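Local coordinates for ribosome-inactivating protein (Lychnis chalcedonica, PDB 2G5X) that belongs to the plant ribosome-inactivating proteins, here a single chain that combines a mixed beta-sheet with a largely helical remainder, at residues 34-39 and 209-214. Residues are numbered along the deposited sequence; the frame is centred on the assembly and turned at random.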
ATOM      1  N   ILE A  34      -2.139 -19.263   3.485  1.00 10.70           N
ATOM      2  CA  ILE A  34      -1.919 -17.820   3.443  1.00 10.29           C
ATOM      3  C   ILE A  34      -0.567 -17.582   2.767  1.00  8.85           C
ATOM      4  O   ILE A  34       0.421 -18.237   3.103  1.00 10.68           O
ATOM      5  CB  ILE A  34      -1.849 -17.212   4.865  1.00  9.65           C
ATOM      6  CG1 ILE A  34      -3.122 -17.537   5.650  1.00 10.99           C
ATOM      7  CG2 ILE A  34      -1.650 -15.696   4.771  1.00 10.89           C
ATOM      8  CD1 ILE A  34      -3.033 -17.163   7.117  1.00 12.63           C
ATOM      9  N   PRO A  35      -0.501 -16.654   1.798  1.00  8.87           N
ATOM     10  CA  PRO A  35       0.784 -16.404   1.136  1.00  8.80           C
ATOM     11  C   PRO A  35       1.801 -15.791   2.101  1.00  8.85           C
ATOM     12  O   PRO A  35       1.432 -15.085   3.040  1.00  8.89           O
ATOM     13  CB  PRO A  35       0.408 -15.468  -0.013  1.00 10.21           C
ATOM     14  CG  PRO A  35      -0.781 -14.736   0.516  1.00 11.96           C
ATOM     15  CD  PRO A  35      -1.568 -15.819   1.219  1.00  7.79           C
ATOM     16  N   VAL A  36       3.079 -16.069   1.864  1.00  8.62           N
ATOM     17  CA  VAL A  36       4.150 -15.577   2.727  1.00  8.09           C
ATOM     18  C   VAL A  36       5.207 -14.815   1.931  1.00  8.20           C
ATOM     19  O   VAL A  36       5.588 -15.234   0.841  1.00  8.52           O
ATOM     20  CB  VAL A  36       4.840 -16.759   3.443  1.00  8.13           C
ATOM     21  CG1 VAL A  36       5.806 -16.246   4.502  1.00 10.11           C
ATOM     22  CG2 VAL A  36       3.787 -17.685   4.049  1.00  8.54           C
ATOM     23  N   THR A  37       5.685 -13.697   2.472  1.00  8.80           N
ATOM     24  CA  THR A  37       6.706 -12.926   1.772  1.00  7.75           C
ATOM     25  C   THR A  37       8.054 -13.632   1.889  1.00  8.53           C
ATOM     26  O   THR A  37       8.238 -14.514   2.737  1.00  8.21           O
ATOM     27  CB  THR A  37       6.853 -11.498   2.341  1.00  6.19           C
ATOM     28  OG1 THR A  37       7.358 -11.561   3.681  1.00  6.96           O
ATOM     29  CG2 THR A  37       5.507 -10.780   2.332  1.00  7.43           C
ATOM     30  N   LYS A  38       8.988 -13.244   1.029  1.00  9.53           N
ATOM     31  CA  LYS A  38      10.323 -13.828   1.021  1.00 10.06           C
ATOM     32  C   LYS A  38      11.335 -12.798   1.518  1.00 10.15           C
ATOM     33  O   LYS A  38      11.411 -11.684   0.995  1.00  9.94           O
ATOM     34  CB  LYS A  38      10.694 -14.270  -0.399  1.00 12.31           C
ATOM     35  CG  LYS A  38       9.513 -14.716  -1.252  1.00 14.68           C
ATOM     36  CD  LYS A  38       8.670 -15.798  -0.582  1.00 17.95           C
ATOM     37  CE  LYS A  38       7.438 -16.117  -1.423  1.00 18.24           C
ATOM     38  NZ  LYS A  38       6.521 -17.105  -0.778  1.00 17.74           N
ATOM     39  N   LYS A  39      12.119 -13.174   2.523  1.00  9.50           N
ATOM     40  CA  LYS A  39      13.111 -12.267   3.092  1.00  9.62           C
ATOM     41  C   LYS A  39      14.108 -11.744   2.059  1.00 11.03           C
ATOM     42  O   LYS A  39      14.526 -10.584   2.122  1.00 11.01           O
ATOM     43  CB  LYS A  39      13.859 -12.967   4.229  1.00  9.87           C
ATOM     44  CG  LYS A  39      14.715 -12.044   5.081  1.00 12.52           C
ATOM     45  CD  LYS A  39      15.222 -12.769   6.322  1.00 14.88           C
ATOM     46  CE  LYS A  39      16.022 -11.845   7.221  1.00 18.10           C
ATOM     47  NZ  LYS A  39      16.438 -12.529   8.479  1.00 19.68           N
ATOM     48  N   GLN A 209       3.527 -16.434  14.992  1.00  9.70           N
ATOM     49  CA  GLN A 209       2.704 -17.496  15.546  1.00 11.86           C
ATOM     50  C   GLN A 209       2.055 -18.365  14.478  1.00 11.41           C
ATOM     51  O   GLN A 209       1.921 -19.575  14.663  1.00  9.47           O
ATOM     52  CB  GLN A 209       1.638 -16.906  16.473  1.00 15.17           C
ATOM     53  CG  GLN A 209       2.231 -16.244  17.705  1.00 19.77           C
ATOM     54  CD  GLN A 209       3.226 -17.143  18.411  1.00 23.11           C
ATOM     55  OE1 GLN A 209       2.894 -18.257  18.816  1.00 26.57           O
ATOM     56  NE2 GLN A 209       4.458 -16.665  18.557  1.00 25.50           N
ATOM     57  N   TYR A 210       1.655 -17.754  13.366  1.00 10.51           N
ATOM     58  CA  TYR A 210       1.037 -18.509  12.284  1.00 10.67           C
ATOM     59  C   TYR A 210       1.982 -19.569  11.730  1.00 10.13           C
ATOM     60  O   TYR A 210       1.538 -20.584  11.195  1.00 10.95           O
ATOM     61  CB  TYR A 210       0.582 -17.573  11.160  1.00 10.21           C
ATOM     62  CG  TYR A 210      -0.893 -17.244  11.223  1.00 12.52           C
ATOM     63  CD1 TYR A 210      -1.854 -18.212  10.928  1.00 13.84           C
ATOM     64  CD2 TYR A 210      -1.332 -15.976  11.601  1.00 11.96           C
ATOM     65  CE1 TYR A 210      -3.218 -17.924  11.010  1.00 15.32           C
ATOM     66  CE2 TYR A 210      -2.689 -15.679  11.688  1.00 15.28           C
ATOM     67  CZ  TYR A 210      -3.626 -16.657  11.391  1.00 15.44           C
ATOM     68  OH  TYR A 210      -4.968 -16.368  11.481  1.00 17.59           O
ATOM     69  N   HIS A 211       3.285 -19.343  11.854  1.00  9.48           N
ATOM     70  CA  HIS A 211       4.241 -20.327  11.370  1.00 10.99           C
ATOM     71  C   HIS A 211       4.294 -21.531  12.315  1.00 11.59           C
ATOM     72  O   HIS A 211       4.807 -22.592  11.953  1.00 13.52           O
ATOM     73  CB  HIS A 211       5.641 -19.713  11.233  1.00  9.86           C
ATOM     74  CG  HIS A 211       5.848 -18.946   9.961  1.00  9.29           C
ATOM     75  ND1 HIS A 211       5.592 -17.596   9.849  1.00 10.97           N
ATOM     76  CD2 HIS A 211       6.302 -19.343   8.748  1.00  8.28           C
ATOM     77  CE1 HIS A 211       5.884 -17.194   8.624  1.00  8.19           C
ATOM     78  NE2 HIS A 211       6.318 -18.235   7.936  1.00 12.96           N
ATOM     79  N   LYS A 212       3.750 -21.369  13.520  1.00 11.92           N
ATOM     80  CA  LYS A 212       3.751 -22.447  14.509  1.00 13.01           C
ATOM     81  C   LYS A 212       2.390 -23.114  14.714  1.00 13.42           C
ATOM     82  O   LYS A 212       2.310 -24.216  15.263  1.00 13.81           O
ATOM     83  CB  LYS A 212       4.257 -21.927  15.858  1.00 14.65           C
ATOM     84  CG  LYS A 212       5.654 -21.327  15.815  1.00 18.62           C
ATOM     85  CD  LYS A 212       6.176 -21.025  17.214  1.00 22.87           C
ATOM     86  CE  LYS A 212       5.273 -20.054  17.960  1.00 25.31           C
ATOM     87  NZ  LYS A 212       5.743 -19.804  19.355  1.00 29.63           N
ATOM     88  N   SER A 213       1.324 -22.446  14.284  1.00 12.67           N
ATOM     89  CA  SER A 213      -0.027 -22.987  14.428  1.00 13.12           C
ATOM     90  C   SER A 213      -1.017 -22.210  13.567  1.00 14.24           C
ATOM     91  O   SER A 213      -0.871 -21.002  13.384  1.00 14.78           O
ATOM     92  CB  SER A 213      -0.469 -22.922  15.896  1.00 13.98           C
ATOM     93  OG  SER A 213      -1.810 -23.360  16.050  1.00 16.66           O
ATOM     94  N   CYS A 214      -2.025 -22.904  13.046  1.00 14.26           N
ATOM     95  CA  CYS A 214      -3.033 -22.253  12.218  1.00 15.71           C
ATOM     96  C   CYS A 214      -4.213 -21.771  13.056  1.00 17.72           C
ATOM     97  O   CYS A 214      -5.078 -21.045  12.567  1.00 17.75           O
ATOM     98  CB  CYS A 214      -3.526 -23.199  11.120  1.00 14.67           C
ATOM     99  SG  CYS A 214      -2.245 -23.668   9.913  1.00 15.03           S
TER
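I34 sets its terminal methyl over one face of the Y210 ring. I34 CD1 lies 3.9 Å above the plane of the Y210 ring, displaced toward the edge that carries Y210 CD1 and CE1, and its nearest ring atom is Y210 CE1, 4.0 Å from I34 CD1. The line from the methyl to the ring centroid leans 22° off the normal, a CH-pi contact made by a single methyl. The isoleucine chain is stretched out to get there: CG1 sits anti to the carbonyl carbon, and chi2 of 171° carries I34 CD1 straight on to the tyrosine, which it meets at about a right angle. Beyond the ring, Y210 OH makes a weak hydrogen bond to the carbonyl of M226.

Two residues along, the side chains of V36 and H211 approach from opposite directions, and the imidazole offers its edge: V36 CG1 lies near the imidazole plane, 4.0 Å from H211 NE2. The other ring nitrogen, ND1, hydrogen-bonds S207 O, four residues earlier, which helps fix the rotation of the imidazole and leaves its NE2 edge turned to the valine. No hydrogen bond crosses between 34-39 and 209-214, and their touch is light, 125 Å² in all.

The loop has further ties of its own. K38 NZ donates to V36 O at 2.6 Å, while P35 and T37 pair through backbone bonds with L231 of the C-terminal tail. Q209 O accepts from both K212 N and S213 N, curling the chain toward C214, whose disulfide to C32 ties these same two regions together covalently. These two methyl-to-ring contacts, near the C32–C214 disulfide, join the loop between helix 10-25 and strand 45-51 to the end region of helix 203-210 in the ribosome-inactivating protein fold.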